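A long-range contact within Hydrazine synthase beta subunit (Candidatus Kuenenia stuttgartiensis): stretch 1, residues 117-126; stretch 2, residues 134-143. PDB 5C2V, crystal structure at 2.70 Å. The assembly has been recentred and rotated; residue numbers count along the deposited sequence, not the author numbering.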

ATOM      1  N   GLY B 117      54.041   3.973 -24.002  1.00 65.73           N
ATOM      2  CA  GLY B 117      54.395   2.668 -24.534  1.00 51.22           C
ATOM      3  C   GLY B 117      53.989   1.558 -23.582  1.00 54.27           C
ATOM      4  O   GLY B 117      54.188   1.668 -22.372  1.00 56.29           O
ATOM      5  N   CYS B 118      53.407   0.496 -24.133  1.00 49.96           N
ATOM      6  CA  CYS B 118      52.790  -0.560 -23.335  1.00 53.78           C
ATOM      7  C   CYS B 118      53.747  -1.194 -22.330  1.00 62.77           C
ATOM      8  O   CYS B 118      53.347  -1.537 -21.220  1.00 68.75           O
ATOM      9  CB  CYS B 118      52.209  -1.638 -24.251  1.00 62.00           C
ATOM     10  SG  CYS B 118      50.751  -1.109 -25.183  1.00 56.90           S
ATOM     11  N   MET B 119      55.002  -1.372 -22.726  1.00 70.80           N
ATOM     12  CA  MET B 119      56.020  -1.868 -21.805  1.00 54.64           C
ATOM     13  C   MET B 119      56.832  -0.726 -21.187  1.00 67.69           C
ATOM     14  O   MET B 119      57.796  -0.960 -20.463  1.00 72.66           O
ATOM     15  CB  MET B 119      56.942  -2.870 -22.503  1.00 55.20           C
ATOM     16  CG  MET B 119      57.601  -3.844 -21.532  1.00 54.22           C
ATOM     17  SD  MET B 119      57.945  -5.483 -22.196  1.00 74.54           S
ATOM     18  CE  MET B 119      58.525  -6.312 -20.717  1.00 48.44           C
ATOM     19  N   TRP B 120      56.454   0.511 -21.492  1.00 60.21           N
ATOM     20  CA  TRP B 120      57.189   1.671 -20.997  1.00 67.03           C
ATOM     21  C   TRP B 120      56.548   2.311 -19.770  1.00 78.82           C
ATOM     22  O   TRP B 120      55.382   2.702 -19.808  1.00 69.48           O
ATOM     23  CB  TRP B 120      57.311   2.727 -22.098  1.00 56.67           C
ATOM     24  CG  TRP B 120      58.566   3.536 -22.018  1.00 74.06           C
ATOM     25  CD1 TRP B 120      58.724   4.758 -21.433  1.00 62.21           C
ATOM     26  CD2 TRP B 120      59.844   3.178 -22.550  1.00 64.06           C
ATOM     27  NE1 TRP B 120      60.024   5.183 -21.566  1.00 61.52           N
ATOM     28  CE2 TRP B 120      60.733   4.229 -22.249  1.00 65.24           C
ATOM     29  CE3 TRP B 120      60.324   2.069 -23.252  1.00 70.94           C
ATOM     30  CZ2 TRP B 120      62.073   4.203 -22.625  1.00 60.82           C
ATOM     31  CZ3 TRP B 120      61.653   2.044 -23.624  1.00 75.41           C
ATOM     32  CH2 TRP B 120      62.513   3.104 -23.311  1.00 67.64           C
ATOM     33  N   ASN B 121      57.303   2.421 -18.680  1.00 69.51           N
ATOM     34  CA  ASN B 121      56.879   3.308 -17.608  1.00 69.60           C
ATOM     35  C   ASN B 121      57.848   4.478 -17.478  1.00 68.67           C
ATOM     36  O   ASN B 121      58.956   4.326 -16.964  1.00 90.47           O
ATOM     37  CB  ASN B 121      56.782   2.539 -16.284  1.00 76.52           C
ATOM     38  CG  ASN B 121      58.051   1.762 -15.961  1.00 79.42           C
ATOM     39  OD1 ASN B 121      58.792   1.359 -16.857  1.00 76.58           O
ATOM     40  ND2 ASN B 121      58.306   1.556 -14.672  1.00 71.53           N
ATOM     41  N   ALA B 122      57.426   5.650 -17.944  1.00 65.69           N
ATOM     42  CA  ALA B 122      58.211   6.862 -17.750  1.00 59.37           C
ATOM     43  C   ALA B 122      57.384   8.144 -17.811  1.00 55.26           C
ATOM     44  O   ALA B 122      56.422   8.250 -18.584  1.00 62.27           O
ATOM     45  CB  ALA B 122      59.331   6.924 -18.776  1.00 73.92           C
ATOM     46  N   ILE B 123      57.796   9.127 -17.019  1.00 52.24           N
ATOM     47  CA  ILE B 123      57.429  10.513 -17.267  1.00 60.75           C
ATOM     48  C   ILE B 123      58.715  11.314 -17.432  1.00 68.11           C
ATOM     49  O   ILE B 123      59.452  11.517 -16.470  1.00 70.67           O
ATOM     50  CB  ILE B 123      56.581  11.104 -16.129  1.00 62.33           C
ATOM     51  CG1 ILE B 123      55.358  10.224 -15.865  1.00 65.36           C
ATOM     52  CG2 ILE B 123      56.155  12.526 -16.466  1.00 51.76           C
ATOM     53  CD1 ILE B 123      54.559  10.647 -14.657  1.00 67.92           C
ATOM     54  N   ASP B 124      58.977  11.783 -18.646  1.00 60.21           N
ATOM     55  CA  ASP B 124      60.214  12.501 -18.924  1.00 73.32           C
ATOM     56  C   ASP B 124      60.057  13.984 -18.622  1.00 75.24           C
ATOM     57  O   ASP B 124      59.081  14.614 -19.035  1.00 72.44           O
ATOM     58  CB  ASP B 124      60.644  12.297 -20.378  1.00 65.46           C
ATOM     59  CG  ASP B 124      61.044  10.865 -20.671  1.00 62.50           C
ATOM     60  OD1 ASP B 124      61.342  10.121 -19.714  1.00 67.75           O
ATOM     61  OD2 ASP B 124      61.068  10.483 -21.860  1.00 64.24           O
ATOM     62  N   VAL B 125      61.019  14.535 -17.889  1.00 69.19           N
ATOM     63  CA  VAL B 125      60.999  15.950 -17.551  1.00 80.14           C
ATOM     64  C   VAL B 125      61.879  16.738 -18.521  1.00 66.98           C
ATOM     65  O   VAL B 125      62.914  16.255 -18.981  1.00 69.72           O
ATOM     66  CB  VAL B 125      61.450  16.196 -16.093  1.00 67.09           C
ATOM     67  CG1 VAL B 125      60.651  15.320 -15.145  1.00 65.52           C
ATOM     68  CG2 VAL B 125      62.926  15.919 -15.929  1.00 70.78           C
ATOM     69  N   ILE B 126      61.434  17.944 -18.855  1.00 63.50           N
ATOM     70  CA  ILE B 126      62.120  18.782 -19.829  1.00 72.71           C
ATOM     71  C   ILE B 126      62.254  20.218 -19.331  1.00 86.47           C
ATOM     72  O   ILE B 126      61.258  20.871 -19.031  1.00 90.51           O
ATOM     73  CB  ILE B 126      61.379  18.790 -21.182  1.00 63.75           C
ATOM     74  CG1 ILE B 126      61.449  17.412 -21.843  1.00 72.09           C
ATOM     75  CG2 ILE B 126      61.955  19.851 -22.103  1.00 73.51           C
ATOM     76  CD1 ILE B 126      60.685  17.319 -23.146  1.00 56.65           C
ATOM     77  N   VAL B 134      65.753  16.484 -19.085  1.00 71.35           N
ATOM     78  CA  VAL B 134      66.625  16.379 -17.930  1.00 66.13           C
ATOM     79  C   VAL B 134      66.744  14.933 -17.421  1.00 69.58           C
ATOM     80  O   VAL B 134      67.812  14.315 -17.489  1.00 80.30           O
ATOM     81  CB  VAL B 134      66.136  17.272 -16.772  1.00 80.20           C
ATOM     82  CG1 VAL B 134      67.054  17.096 -15.564  1.00 73.53           C
ATOM     83  CG2 VAL B 134      66.057  18.751 -17.182  1.00 70.91           C
ATOM     84  N   ARG B 135      65.650  14.386 -16.906  1.00 78.45           N
ATOM     85  CA  ARG B 135      65.675  13.010 -16.422  1.00 85.27           C
ATOM     86  C   ARG B 135      64.338  12.311 -16.631  1.00 78.38           C
ATOM     87  O   ARG B 135      63.464  12.835 -17.313  1.00 65.53           O
ATOM     88  CB  ARG B 135      66.053  12.964 -14.944  1.00 90.46           C
ATOM     89  CG  ARG B 135      65.280  13.946 -14.092  1.00 82.73           C
ATOM     90  CD  ARG B 135      65.005  13.403 -12.714  1.00 93.96           C
ATOM     91  NE  ARG B 135      66.211  12.864 -12.106  1.00113.07           N
ATOM     92  CZ  ARG B 135      66.205  12.062 -11.050  1.00110.15           C
ATOM     93  NH1 ARG B 135      65.052  11.715 -10.493  1.00 97.58           N
ATOM     94  NH2 ARG B 135      67.346  11.609 -10.555  1.00 85.82           N
ATOM     95  N   SER B 136      64.188  11.113 -16.068  1.00 79.30           N
ATOM     96  CA  SER B 136      62.927  10.384 -16.183  1.00 76.32           C
ATOM     97  C   SER B 136      62.417   9.952 -14.812  1.00 80.46           C
ATOM     98  O   SER B 136      63.192   9.521 -13.960  1.00 70.99           O
ATOM     99  CB  SER B 136      63.085   9.163 -17.095  1.00 77.38           C
ATOM    100  OG  SER B 136      63.458   9.550 -18.405  1.00 81.78           O
ATOM    101  N   ILE B 137      61.112  10.084 -14.605  1.00 83.47           N
ATOM    102  CA  ILE B 137      60.471   9.636 -13.375  1.00 71.00           C
ATOM    103  C   ILE B 137      59.726   8.333 -13.636  1.00 63.62           C
ATOM    104  O   ILE B 137      58.776   8.298 -14.417  1.00 67.53           O
ATOM    105  CB  ILE B 137      59.493  10.690 -12.824  1.00 68.53           C
ATOM    106  CG1 ILE B 137      60.206  12.029 -12.626  1.00 75.97           C
ATOM    107  CG2 ILE B 137      58.873  10.207 -11.522  1.00 68.34           C
ATOM    108  CD1 ILE B 137      59.309  13.126 -12.092  1.00 52.38           C
ATOM    109  N   TYR B 138      60.163   7.262 -12.982  1.00 61.28           N
ATOM    110  CA  TYR B 138      59.593   5.940 -13.217  1.00 68.29           C
ATOM    111  C   TYR B 138      58.311   5.730 -12.419  1.00 60.55           C
ATOM    112  O   TYR B 138      58.297   5.877 -11.197  1.00 56.79           O
ATOM    113  CB  TYR B 138      60.612   4.851 -12.872  1.00 69.31           C
ATOM    114  CG  TYR B 138      61.820   4.825 -13.785  1.00 86.19           C
ATOM    115  CD1 TYR B 138      61.820   5.517 -14.990  1.00 86.75           C
ATOM    116  CD2 TYR B 138      62.958   4.109 -13.440  1.00 82.07           C
ATOM    117  CE1 TYR B 138      62.922   5.497 -15.825  1.00 84.41           C
ATOM    118  CE2 TYR B 138      64.064   4.082 -14.270  1.00 77.38           C
ATOM    119  CZ  TYR B 138      64.039   4.778 -15.461  1.00 88.76           C
ATOM    120  OH  TYR B 138      65.137   4.754 -16.290  1.00 87.64           O
ATOM    121  N   THR B 139      57.234   5.384 -13.120  1.00 74.02           N
ATOM    122  CA  THR B 139      55.939   5.183 -12.483  1.00 66.88           C
ATOM    123  C   THR B 139      55.848   3.813 -11.817  1.00 65.94           C
ATOM    124  O   THR B 139      56.789   3.021 -11.873  1.00 58.19           O
ATOM    125  CB  THR B 139      54.787   5.333 -13.494  1.00 56.97           C
ATOM    126  OG1 THR B 139      54.864   4.288 -14.471  1.00 65.25           O
ATOM    127  CG2 THR B 139      54.861   6.682 -14.190  1.00 50.17           C
ATOM    128  N   SER B 140      54.707   3.539 -11.192  1.00 67.59           N
ATOM    129  CA  SER B 140      54.505   2.285 -10.476  1.00 55.94           C
ATOM    130  C   SER B 140      54.191   1.132 -11.423  1.00 66.54           C
ATOM    131  O   SER B 140      54.475  -0.027 -11.117  1.00 53.06           O
ATOM    132  CB  SER B 140      53.384   2.435  -9.446  1.00 53.75           C
ATOM    133  OG  SER B 140      53.686   3.458  -8.514  1.00 60.89           O
ATOM    134  N   ASP B 141      53.604   1.450 -12.571  1.00 52.41           N
ATOM    135  CA  ASP B 141      53.290   0.433 -13.566  1.00 56.24           C
ATOM    136  C   ASP B 141      53.380   1.006 -14.977  1.00 65.86           C
ATOM    137  O   ASP B 141      53.653   2.192 -15.162  1.00 58.24           O
ATOM    138  CB  ASP B 141      51.899  -0.153 -13.316  1.00 50.89           C
ATOM    139  CG  ASP B 141      51.847  -1.652 -13.551  1.00 56.19           C
ATOM    140  OD1 ASP B 141      52.640  -2.155 -14.375  1.00 64.33           O
ATOM    141  OD2 ASP B 141      51.016  -2.327 -12.909  1.00 65.28           O
ATOM    142  N   TYR B 142      53.143   0.153 -15.968  1.00 43.19           N
ATOM    143  CA  TYR B 142      53.349   0.516 -17.366  1.00 56.03           C
ATOM    144  C   TYR B 142      52.250   1.393 -17.965  1.00 49.63           C
ATOM    145  O   TYR B 142      51.115   1.409 -17.489  1.00 53.09           O
ATOM    146  CB  TYR B 142      53.505  -0.747 -18.212  1.00 56.90           C
ATOM    147  CG  TYR B 142      54.731  -1.564 -17.877  1.00 60.01           C
ATOM    148  CD1 TYR B 142      56.002  -1.017 -17.989  1.00 68.73           C
ATOM    149  CD2 TYR B 142      54.623  -2.888 -17.471  1.00 49.13           C
ATOM    150  CE1 TYR B 142      57.129  -1.758 -17.688  1.00 64.80           C
ATOM    151  CE2 TYR B 142      55.746  -3.638 -17.172  1.00 44.24           C
ATOM    152  CZ  TYR B 142      56.997  -3.068 -17.284  1.00 64.86           C
ATOM    153  OH  TYR B 142      58.121  -3.804 -16.990  1.00 56.64           O
ATOM    154  N   GLY B 143      52.612   2.115 -19.020  1.00 57.24           N
ATOM    155  CA  GLY B 143      51.665   2.870 -19.821  1.00 39.59           C
ATOM    156  C   GLY B 143      50.994   4.094 -19.224  1.00 56.33           C
ATOM    157  O   GLY B 143      49.764   4.158 -19.198  1.00 58.50           O
TER

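The shortest polar contact between the stretches joins two side chains: Ser136 OG donates a hydrogen bond to Asp124 OD1 at 2.6 Å. Both residues sit at a non-hydrogen-bonded position of an antiparallel pair, where the CA atoms approach to 4.4 Å and the side chains leave the same face of the sheet. A serine is short enough to place its hydroxyl directly beside the carboxylate, whose other oxygen, OD2, is hydrogen-bonded elsewhere in the structure.

Backbone bonds flank this pair. Ile123 and Ile137 form a reciprocal couple, with Ile123 N to Ile137 O and Ile137 N to Ile123 O both 2.9 Å. Further along, Val125 N donates to Arg135 O at 3.0 Å, and Val134 N to Val125 O at 2.9 Å. The strands run at 158°, close to antiparallel. Beyond them, Gly143 N donates to Trp120 O (2.9 Å), at the end of the type I turn from Gly117 to Trp120, which is closed by Trp120 N to Gly117 O at 2.7 Å. Gly143 has a positive phi, which favours glycine.

On the face opposite Asp124 and Ser136, the branched side chains of Ile123 and Ile137 meet, CB to CB, at 4.4 Å. Val125 extends this apolar contact: its CG1 lies 4.0 Å from Ile137 CD1, and its CG2 3.6 Å from Val134 CB. Ile123, Ile137 and Val125 are buried; beta-branched aliphatic side chains suit a strand and fill such sites with nonpolar surface that asks for no hydrogen-bond partner.

In the loops, the CA-to-CB bond of Asn121 points toward stretch 2, and its CB lies 3.2 Å from Thr139 OG1. That hydroxyl is itself engaged, donating to Asp141 O at 2.5 Å, while Asp141 OD1 accepts from Tyr142 N at 2.8 Å; these two bonds brace the loop leading to Tyr142. The broad Tyr142 ring then covers the turn, with Met119 CA over one face, 4.2 Å from the Tyr142 ring centroid, in a CH-pi contact.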